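Local coordinates for extracellular solute-binding protein, family 1 (PDB 6G7N) that binds ferric iron as an extracellular solute-binding protein and probably hands it to an ABC transporter for uptake, at residues K38-I43 and D53-V58; W64-Q67 and I71-P74; Y197-L202 and V217-P222. All coordinates share one frame; numbering follows the deposited sequence. Where two conformers were deposited one is given.

Contact 1 of 3, residues K38-I43 and D53-V58; sequences KLIERI and DVFMTV
Leu39 and Phe55 mark the closest backbone approach, their CA atoms 8.2 Å apart, where helix 38-43 runs nearly antiparallel to strand 54-58 at 157°, with 9.9 Å between the two axes. The contact converges on a single ring. With CG anti to the backbone N (chi1 169°), the side chain of Phe55 leaves the strand and pushes its phenyl group into the row formed by Leu39, Ile40 and Ile43. Ile40 comes nearest: its CG1 lies 3.6 Å from Phe55 CZ, the far end of the ring, with the two side chains set at a slant. Leu39 uses its CB, which sits near the ring plane at the edge, 3.8 Å from Phe55 CE1. One turn further along the helix, Ile43 reaches obliquely with its CD1 to 4.0 Å from Phe55 CD1. Val54 and Met56 point away from the helix, and their side chains touch Leu5 and Ser7 of strand 2-7. Strands 28-33 and 54-58 both pair in parallel with strand 2-7, one on each side, so helix 36-46 is the connection of a beta-alpha-beta crossover, as expected for the solute-binding protein fold. Replacing the Phe55 ring by an alanine side chain is likely to open a gap between helix and strand, leaving Leu39 CB, Ile40 CG1 and Ile43 CD1 without the ring they share. Thr57, whose OG1 bonds to Ser8, and Val58 belong to the ligand pocket. Between the two segments the adhesion is purely apolar, so helix and strand are held by the shape of a buried ring rather than by directed bonds.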
loop_
_atom_site.group_PDB
_atom_site.type_symbol
_atom_site.label_atom_id
_atom_site.label_comp_id
_atom_site.label_asym_id
_atom_site.label_seq_id
_atom_site.Cartn_x
_atom_site.Cartn_y
_atom_site.Cartn_z
ATOM N N LYS A 38 0.861 0.662 -16.444
ATOM C CA LYS A 38 0.376 1.066 -17.761
ATOM C C LYS A 38 0.174 2.567 -17.872
ATOM O O LYS A 38 0.510 3.163 -18.897
ATOM C CB LYS A 38 -0.931 0.348 -18.100
ATOM C CG LYS A 38 -0.742 -1.126 -18.387
ATOM C CD LYS A 38 0.037 -1.405 -19.676
ATOM C CE LYS A 38 -0.659 -0.883 -20.928
ATOM N NZ LYS A 38 0.084 -1.215 -22.184
ATOM N N LEU A 39 -0.313 3.192 -16.803
ATOM C CA LEU A 39 -0.436 4.659 -16.788
ATOM C C LEU A 39 0.907 5.350 -16.832
ATOM O O LEU A 39 1.047 6.368 -17.499
ATOM C CB LEU A 39 -1.241 5.160 -15.592
ATOM C CG LEU A 39 -2.726 4.861 -15.599
ATOM C CD1 LEU A 39 -3.338 5.235 -14.268
ATOM C CD2 LEU A 39 -3.426 5.611 -16.716
ATOM N N ILE A 40 1.900 4.809 -16.116
ATOM C CA ILE A 40 3.255 5.391 -16.155
ATOM C C ILE A 40 3.761 5.352 -17.596
ATOM O O ILE A 40 4.251 6.369 -18.106
ATOM C CB ILE A 40 4.223 4.688 -15.190
ATOM C CG1 ILE A 40 3.795 4.956 -13.751
ATOM C CG2 ILE A 40 5.651 5.160 -15.420
ATOM C CD1 ILE A 40 4.472 4.073 -12.734
ATOM N N GLU A 41 3.621 4.189 -18.240
ATOM C CA GLU A 41 4.036 4.000 -19.611
ATOM C C GLU A 41 3.281 4.951 -20.534
ATOM O O GLU A 41 3.860 5.550 -21.431
ATOM C CB GLU A 41 3.850 2.514 -20.003
ATOM N N ARG A 42 1.981 5.096 -20.327
ATOM C CA ARG A 42 1.183 6.022 -21.145
ATOM C C ARG A 42 1.658 7.469 -21.025
ATOM O O ARG A 42 1.781 8.163 -22.012
ATOM C CB ARG A 42 -0.301 5.900 -20.785
ATOM C CG ARG A 42 -1.192 6.941 -21.444
ATOM C CD ARG A 42 -2.642 6.691 -21.134
ATOM N NE ARG A 42 -3.524 7.673 -21.764
ATOM C CZ ARG A 42 -4.854 7.567 -21.855
ATOM N NH1 ARG A 42 -5.499 6.513 -21.374
ATOM N NH2 ARG A 42 -5.553 8.537 -22.431
ATOM N N ILE A 43 1.868 7.940 -19.793
ATOM C CA ILE A 43 2.334 9.309 -19.598
ATOM C C ILE A 43 3.747 9.491 -20.194
ATOM O O ILE A 43 4.028 10.522 -20.809
ATOM C CB ILE A 43 2.279 9.716 -18.102
ATOM C CG1 ILE A 43 0.821 9.713 -17.613
ATOM C CG2 ILE A 43 2.913 11.086 -17.886
ATOM C CD1 ILE A 43 0.693 9.766 -16.091
ATOM N N ASP A 53 -2.367 15.897 -15.504
ATOM C CA ASP A 53 -2.029 16.872 -14.456
ATOM C C ASP A 53 -1.592 16.206 -13.157
ATOM O O ASP A 53 -0.648 16.649 -12.504
ATOM C CB ASP A 53 -3.227 17.769 -14.142
ATOM C CG ASP A 53 -3.510 18.777 -15.237
ATOM O OD1 ASP A 53 -2.590 19.588 -15.532
ATOM O OD2 ASP A 53 -4.654 18.793 -15.760
ATOM N N VAL A 54 -2.348 15.194 -12.739
ATOM C CA VAL A 54 -2.086 14.447 -11.490
ATOM C C VAL A 54 -2.032 12.972 -11.832
ATOM O O VAL A 54 -2.867 12.478 -12.609
ATOM C CB VAL A 54 -3.195 14.702 -10.453
ATOM C CG1 VAL A 54 -2.992 13.853 -9.206
ATOM C CG2 VAL A 54 -3.263 16.170 -10.092
ATOM N N PHE A 55 -1.064 12.270 -11.252
ATOM C CA PHE A 55 -0.940 10.800 -11.367
ATOM C C PHE A 55 -1.143 10.240 -9.954
ATOM O O PHE A 55 -0.484 10.677 -9.017
ATOM C CB PHE A 55 0.443 10.410 -11.918
ATOM C CG PHE A 55 0.732 8.940 -11.817
ATOM C CD1 PHE A 55 -0.011 8.020 -12.545
ATOM C CD2 PHE A 55 1.704 8.450 -10.938
ATOM C CE1 PHE A 55 0.214 6.672 -12.429
ATOM C CE2 PHE A 55 1.949 7.091 -10.861
ATOM C CZ PHE A 55 1.205 6.208 -11.605
ATOM N N MET A 56 -2.038 9.256 -9.840
ATOM C CA MET A 56 -2.255 8.547 -8.577
ATOM C C MET A 56 -2.211 7.045 -8.770
ATOM O O MET A 56 -2.710 6.506 -9.775
ATOM C CB MET A 56 -3.586 8.916 -7.931
ATOM C CG MET A 56 -3.646 10.350 -7.490
ATOM S SD MET A 56 -5.088 10.825 -6.552
ATOM C CE MET A 56 -4.648 10.161 -4.964
ATOM N N THR A 57 -1.647 6.352 -7.782
ATOM C CA THR A 57 -1.553 4.896 -7.822
ATOM C C THR A 57 -1.359 4.379 -6.421
ATOM O O THR A 57 -1.417 5.135 -5.458
ATOM C CB THR A 57 -0.462 4.439 -8.815
ATOM O OG1 THR A 57 -0.597 3.045 -9.104
ATOM C CG2 THR A 57 0.955 4.695 -8.285
ATOM N N VAL A 58 -1.169 3.060 -6.289
ATOM C CA VAL A 58 -0.826 2.461 -4.995
ATOM C C VAL A 58 0.589 1.917 -4.999
ATOM O O VAL A 58 1.101 1.450 -6.035
ATOM C CB VAL A 58 -1.811 1.384 -4.462
ATOM C CG1 VAL A 58 -3.241 1.866 -4.616
ATOM C CG2 VAL A 58 -1.642 0.054 -5.160
#

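Contact 2 of 3, residues W64-Q67 and I71-P74; sequences WRAQ and ILQP
Ala66 and Ile71 face each other where the chain leaves helix 60-68 and turns back toward the short strand 72-73. Polar links between the backbones come first. Ile71 N donates to Ala66 O, a weak bond at 3.4 Å but nearly straight (169°), spanning five residues around the end of the helix. A second link runs through water 1, which donates a hydrogen bond to Gln67 O at 2.9 Å and accepts one from Leu72 N at 2.9 Å, tying a carbonyl of the last helical turn to the start of the strand.

Apolar packing lies beside these bonds. The methyl of Ala66 receives both branched side chains: its CB stands 3.9 Å from Ile71 CD1 and 4.0 Å from Leu72 CD1. Ile71 gets there because its CG1 sits between the backbone N and the carbonyl carbon (chi1 66°), a position that also presses Ile71 CG1 to 3.4 Å from Ala66 O. Leu72 CD1 also lies 3.9 Å from Gln67 N, while the amide of Gln67 bonds through OE1 to Trp95 NE1 and sets NE2 over one face of the Trp64 ring. Gln73 bonds to Val238 of strand 231-239 and Ile71 to Lys240 just after it, which places strand 72-73 antiparallel on that strand. Between these two segments the single direct bond is weak and the second link passes through water, so aliphatic packing around Ala66 makes up the rest of the contact.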
loop_
_atom_site.group_PDB
_atom_site.type_symbol
_atom_site.label_atom_id
_atom_site.label_comp_id
_atom_site.label_asym_id
_atom_site.label_seq_id
_atom_site.Cartn_x
_atom_site.Cartn_y
_atom_site.Cartn_z
ATOM N N TRP A 64 7.777 5.400 -6.942
ATOM C CA TRP A 64 9.200 5.490 -7.228
ATOM C C TRP A 64 9.525 5.221 -8.756
ATOM O O TRP A 64 10.303 5.916 -9.403
ATOM C CB TRP A 64 10.000 4.539 -6.343
ATOM C CG TRP A 64 11.478 4.575 -6.593
ATOM C CD1 TRP A 64 12.170 3.802 -7.485
ATOM C CD2 TRP A 64 12.442 5.395 -5.939
ATOM N NE1 TRP A 64 13.490 4.101 -7.429
ATOM C CE2 TRP A 64 13.700 5.074 -6.493
ATOM C CE3 TRP A 64 12.375 6.361 -4.937
ATOM C CZ2 TRP A 64 14.871 5.695 -6.085
ATOM C CZ3 TRP A 64 13.553 6.956 -4.513
ATOM C CH2 TRP A 64 14.774 6.616 -5.085
ATOM N N ARG A 65 8.855 4.182 -9.248
ATOM C CA ARG A 65 9.000 3.902 -10.713
ATOM C C ARG A 65 8.528 5.085 -11.574
ATOM O O ARG A 65 9.167 5.430 -12.572
ATOM C CB ARG A 65 8.211 2.647 -11.066
ATOM C CG ARG A 65 8.827 1.346 -10.553
ATOM C CD ARG A 65 7.974 0.096 -10.770
ATOM N NE ARG A 65 8.610 -1.133 -10.254
ATOM C CZ ARG A 65 8.005 -2.320 -10.140
ATOM N NH1 ARG A 65 6.719 -2.473 -10.475
ATOM N NH2 ARG A 65 8.689 -3.377 -9.690
ATOM N N ALA A 66 7.456 5.754 -11.160
ATOM C CA ALA A 66 6.991 6.963 -11.864
ATOM C C ALA A 66 8.047 8.052 -11.809
ATOM O O ALA A 66 8.348 8.709 -12.809
ATOM C CB ALA A 66 5.655 7.430 -11.300
ATOM N N GLN A 67 8.614 8.241 -10.618
ATOM C CA GLN A 67 9.661 9.242 -10.457
ATOM C C GLN A 67 10.866 8.953 -11.367
ATOM O O GLN A 67 11.396 9.852 -12.023
ATOM C CB GLN A 67 10.029 9.380 -8.977
ATOM C CG GLN A 67 11.434 9.152 -8.611
ATOM C CD GLN A 67 11.692 9.232 -7.136
ATOM O OE1 GLN A 67 10.830 9.102 -6.292
ATOM N NE2 GLN A 67 12.927 9.413 -6.818
ATOM N N ILE A 71 8.272 11.310 -14.990
ATOM C CA ILE A 71 6.948 11.853 -15.289
ATOM C C ILE A 71 6.375 12.768 -14.206
ATOM O O ILE A 71 5.228 13.229 -14.357
ATOM C CB ILE A 71 5.922 10.765 -15.646
ATOM C CG1 ILE A 71 5.620 9.843 -14.459
ATOM C CG2 ILE A 71 6.413 9.985 -16.871
ATOM C CD1 ILE A 71 4.304 9.105 -14.594
ATOM N N LEU A 72 7.135 13.036 -13.138
ATOM C CA LEU A 72 6.653 13.863 -12.031
ATOM C C LEU A 72 7.488 15.128 -11.882
ATOM O O LEU A 72 8.625 15.178 -12.302
ATOM C CB LEU A 72 6.693 13.063 -10.728
ATOM C CG LEU A 72 5.861 11.771 -10.710
ATOM C CD1 LEU A 72 6.094 10.970 -9.434
ATOM C CD2 LEU A 72 4.397 12.028 -10.908
ATOM N N GLN A 73 6.910 16.161 -11.275
ATOM C CA GLN A 73 7.642 17.368 -10.915
ATOM C C GLN A 73 7.504 17.649 -9.424
ATOM O O GLN A 73 6.472 17.355 -8.829
ATOM C CB GLN A 73 7.193 18.589 -11.725
ATOM C CG GLN A 73 5.728 18.982 -11.556
ATOM C CD GLN A 73 5.398 20.293 -12.261
ATOM O OE1 GLN A 73 5.937 21.340 -11.923
ATOM N NE2 GLN A 73 4.497 20.229 -13.243
ATOM N N PRO A 74 8.550 18.234 -8.832
ATOM C CA PRO A 74 8.507 18.446 -7.371
ATOM C C PRO A 74 7.592 19.588 -6.969
ATOM O O PRO A 74 7.548 20.611 -7.643
ATOM C CB PRO A 74 9.961 18.762 -7.025
ATOM C CG PRO A 74 10.504 19.383 -8.279
ATOM C CD PRO A 74 9.852 18.614 -9.395
HETATM O O HOH W 1 9.841 12.345 -12.193
#

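Contact 3 of 3, residues Y197-L202 and V217-P222; sequences YYLARL and VGMFFP. With FE (Fe (III) ion), chain E; DAL (D-alanine), chain C.
Leu199 carries the packing of helix 197-202 on strand 217-220, but the segment opens with two tyrosines that face the iron. Tyr197 points away from the strand, and with CG between the backbone N and the carbonyl carbon (chi1 59°) its ring lies with the iron in its plane, bound to Tyr197 OH at 2.0 Å. That oxygen is also hydrogen-bonded by Asn195 ND2. Tyr198 OH binds the same ion at 2.0 Å, and Tyr197 CE1 rests over one face of the Tyr198 ring, near its rim. Tyr141 adds a third phenol oxygen, while D-alanine chelates the iron through its N at 2.2 Å and its O at 2.1 Å; the ferric ion would probably favour the phenolate form of these tyrosines. Leu199 points toward the strand. The helix follows strand 191-195; this strand and strand 217-220 both run antiparallel to strand 96-108 and are therefore parallel to each other, and helices 196-204 and 208-216 connect them as the crossover of a beta-alpha-beta unit in this lobe of the solute-binding protein fold. Leu199 CD2 sits 3.8 Å from Val217 O, and Leu199 CD1 is 4.2 Å from Val217 CB. Met219 is modelled in two conformations; in one, its CE comes 3.7 Å from Leu199 CD2, and the two side chains lie alongside, running in contrary directions. Arg201 lays its guanidinium under Tyr198 CD1, and its NH2 bonds to Asn268 OD1.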
loop_
_atom_site.group_PDB
_atom_site.type_symbol
_atom_site.label_atom_id
_atom_site.label_comp_id
_atom_site.label_asym_id
_atom_site.label_seq_id
_atom_site.Cartn_x
_atom_site.Cartn_y
_atom_site.Cartn_z
ATOM N N TYR A 197 -6.406 -3.705 4.591
ATOM C CA TYR A 197 -7.692 -3.361 4.027
ATOM C C TYR A 197 -8.411 -4.545 3.401
ATOM O O TYR A 197 -9.630 -4.474 3.214
ATOM C CB TYR A 197 -7.568 -2.175 3.043
ATOM C CG TYR A 197 -6.652 -2.419 1.886
ATOM C CD1 TYR A 197 -7.074 -3.043 0.729
ATOM C CD2 TYR A 197 -5.321 -2.020 1.937
ATOM C CE1 TYR A 197 -6.201 -3.256 -0.335
ATOM C CE2 TYR A 197 -4.440 -2.240 0.885
ATOM C CZ TYR A 197 -4.854 -2.900 -0.248
ATOM O OH TYR A 197 -3.971 -3.180 -1.252
ATOM N N TYR A 198 -7.707 -5.625 3.063
ATOM C CA TYR A 198 -8.385 -6.786 2.483
ATOM C C TYR A 198 -9.207 -7.531 3.536
ATOM O O TYR A 198 -10.252 -8.107 3.209
ATOM C CB TYR A 198 -7.408 -7.736 1.771
ATOM C CG TYR A 198 -6.813 -7.161 0.516
ATOM C CD1 TYR A 198 -7.596 -6.871 -0.592
ATOM C CD2 TYR A 198 -5.457 -6.869 0.442
ATOM C CE1 TYR A 198 -7.041 -6.338 -1.730
ATOM C CE2 TYR A 198 -4.903 -6.321 -0.699
ATOM C CZ TYR A 198 -5.697 -6.042 -1.780
ATOM O OH TYR A 198 -5.154 -5.472 -2.908
ATOM N N LEU A 199 -8.746 -7.562 4.786
ATOM C CA LEU A 199 -9.561 -8.166 5.827
ATOM C C LEU A 199 -10.768 -7.280 6.136
ATOM O O LEU A 199 -11.898 -7.779 6.275
ATOM C CB LEU A 199 -8.744 -8.450 7.084
ATOM C CG LEU A 199 -9.491 -9.161 8.193
ATOM C CD1 LEU A 199 -10.031 -10.537 7.776
ATOM C CD2 LEU A 199 -8.600 -9.312 9.416
ATOM N N ALA A 200 -10.529 -5.969 6.232
ATOM C CA ALA A 200 -11.626 -5.024 6.403
ATOM C C ALA A 200 -12.698 -5.135 5.325
ATOM O O ALA A 200 -13.901 -5.034 5.594
ATOM C CB ALA A 200 -11.078 -3.629 6.509
ATOM N N ARG A 201 -12.252 -5.325 4.084
ATOM C CA ARG A 201 -13.170 -5.459 2.963
ATOM C C ARG A 201 -14.120 -6.654 3.167
ATOM O O ARG A 201 -15.334 -6.535 2.929
ATOM C CB ARG A 201 -12.387 -5.617 1.683
ATOM C CG ARG A 201 -13.228 -5.588 0.448
ATOM C CD ARG A 201 -12.376 -5.785 -0.795
ATOM N NE ARG A 201 -11.407 -4.704 -1.036
ATOM C CZ ARG A 201 -10.581 -4.696 -2.073
ATOM N NH1 ARG A 201 -10.556 -5.734 -2.909
ATOM N NH2 ARG A 201 -9.760 -3.679 -2.286
ATOM N N LEU A 202 -13.570 -7.789 3.632
ATOM C CA LEU A 202 -14.392 -8.955 3.922
ATOM C C LEU A 202 -15.360 -8.707 5.046
ATOM O O LEU A 202 -16.524 -9.152 4.988
ATOM C CB LEU A 202 -13.512 -10.175 4.205
ATOM C CG LEU A 202 -12.720 -10.694 3.024
ATOM C CD1 LEU A 202 -11.598 -11.594 3.522
ATOM C CD2 LEU A 202 -13.590 -11.451 2.034
ATOM N N VAL A 217 -10.371 -15.102 10.901
ATOM C CA VAL A 217 -9.017 -14.597 10.668
ATOM C C VAL A 217 -8.786 -13.314 11.436
ATOM O O VAL A 217 -9.599 -12.377 11.347
ATOM C CB VAL A 217 -8.794 -14.358 9.165
ATOM C CG1 VAL A 217 -7.403 -13.766 8.887
ATOM C CG2 VAL A 217 -8.984 -15.647 8.385
ATOM N N GLY A 218 -7.704 -13.284 12.208
ATOM C CA GLY A 218 -7.290 -12.096 12.917
ATOM C C GLY A 218 -6.184 -11.374 12.172
ATOM O O GLY A 218 -5.570 -11.938 11.270
ATOM N N MET A 219 -5.965 -10.137 12.594
ATOM C CA MET A 219 -4.909 -9.275 12.055
ATOM C C MET A 219 -3.934 -8.934 13.150
ATOM O O MET A 219 -4.341 -8.411 14.177
ATOM C CB MET A 219 -5.543 -7.973 11.556
ATOM C CG MET A 219 -4.532 -6.902 11.214
ATOM S SD MET A 219 -5.294 -5.528 10.346
ATOM C CE MET A 219 -6.322 -6.393 9.212
ATOM N N PHE A 220 -2.642 -9.181 12.907
ATOM C CA PHE A 220 -1.582 -8.896 13.865
ATOM C C PHE A 220 -0.599 -7.903 13.231
ATOM O O PHE A 220 -0.062 -8.159 12.155
ATOM C CB PHE A 220 -0.863 -10.191 14.256
ATOM C CG PHE A 220 0.168 -10.039 15.333
ATOM C CD1 PHE A 220 -0.182 -10.109 16.674
ATOM C CD2 PHE A 220 1.485 -9.769 15.007
ATOM C CE1 PHE A 220 0.772 -9.987 17.663
ATOM C CE2 PHE A 220 2.437 -9.626 15.998
ATOM C CZ PHE A 220 2.081 -9.727 17.320
ATOM N N PHE A 221 -0.349 -6.801 13.937
ATOM C CA PHE A 221 0.565 -5.748 13.482
ATOM C C PHE A 221 1.965 -6.078 14.001
ATOM O O PHE A 221 2.200 -5.998 15.200
ATOM C CB PHE A 221 0.093 -4.392 14.028
ATOM C CG PHE A 221 -1.293 -4.014 13.556
ATOM C CD1 PHE A 221 -1.530 -3.663 12.245
ATOM C CD2 PHE A 221 -2.367 -4.022 14.425
ATOM C CE1 PHE A 221 -2.777 -3.316 11.769
ATOM C CE2 PHE A 221 -3.640 -3.685 13.965
ATOM C CZ PHE A 221 -3.846 -3.327 12.640
ATOM N N PRO A 222 2.928 -6.453 13.119
ATOM C CA PRO A 222 4.169 -6.966 13.642
ATOM C C PRO A 222 5.142 -5.880 14.104
ATOM O O PRO A 222 5.021 -4.692 13.765
ATOM C CB PRO A 222 4.756 -7.744 12.446
ATOM C CG PRO A 222 3.596 -8.004 11.543
ATOM C CD PRO A 222 2.793 -6.750 11.688
HETATM FE FE FE E . -4.473 -3.615 -3.135
HETATM N N DAL C . -5.250 -3.453 -5.212
HETATM C CA DAL C . -6.185 -2.279 -5.259
HETATM C CB DAL C . -6.139 -1.616 -6.627
HETATM C C DAL C . -5.947 -1.292 -4.163
HETATM O O DAL C . -5.126 -1.631 -3.286
HETATM O OXT DAL C . -6.583 -0.204 -4.195
#

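All three contacts are mainly buried and reach the same mixed sheet, yet they divide between two sides of the molecule. Contacts 1 and 2 are neighbours, their centres 9 Å apart: Ala66 of contact 2 lies against Phe55 and Ile40 of contact 1, and Ile71 against Ile43, so helices 36-46 and 60-68 share one apolar layer. Contact 3 lies about 28 Å from contact 1, centre to centre, across the middle of the chain. Contacts 1 and 3 both set a helix roughly antiparallel on a strand without polar links, whereas contact 2, at a turn, adds backbone and water bonds. Only contact 3 includes metal ligands; contact 1 borders the ligand pocket through the end of its strand.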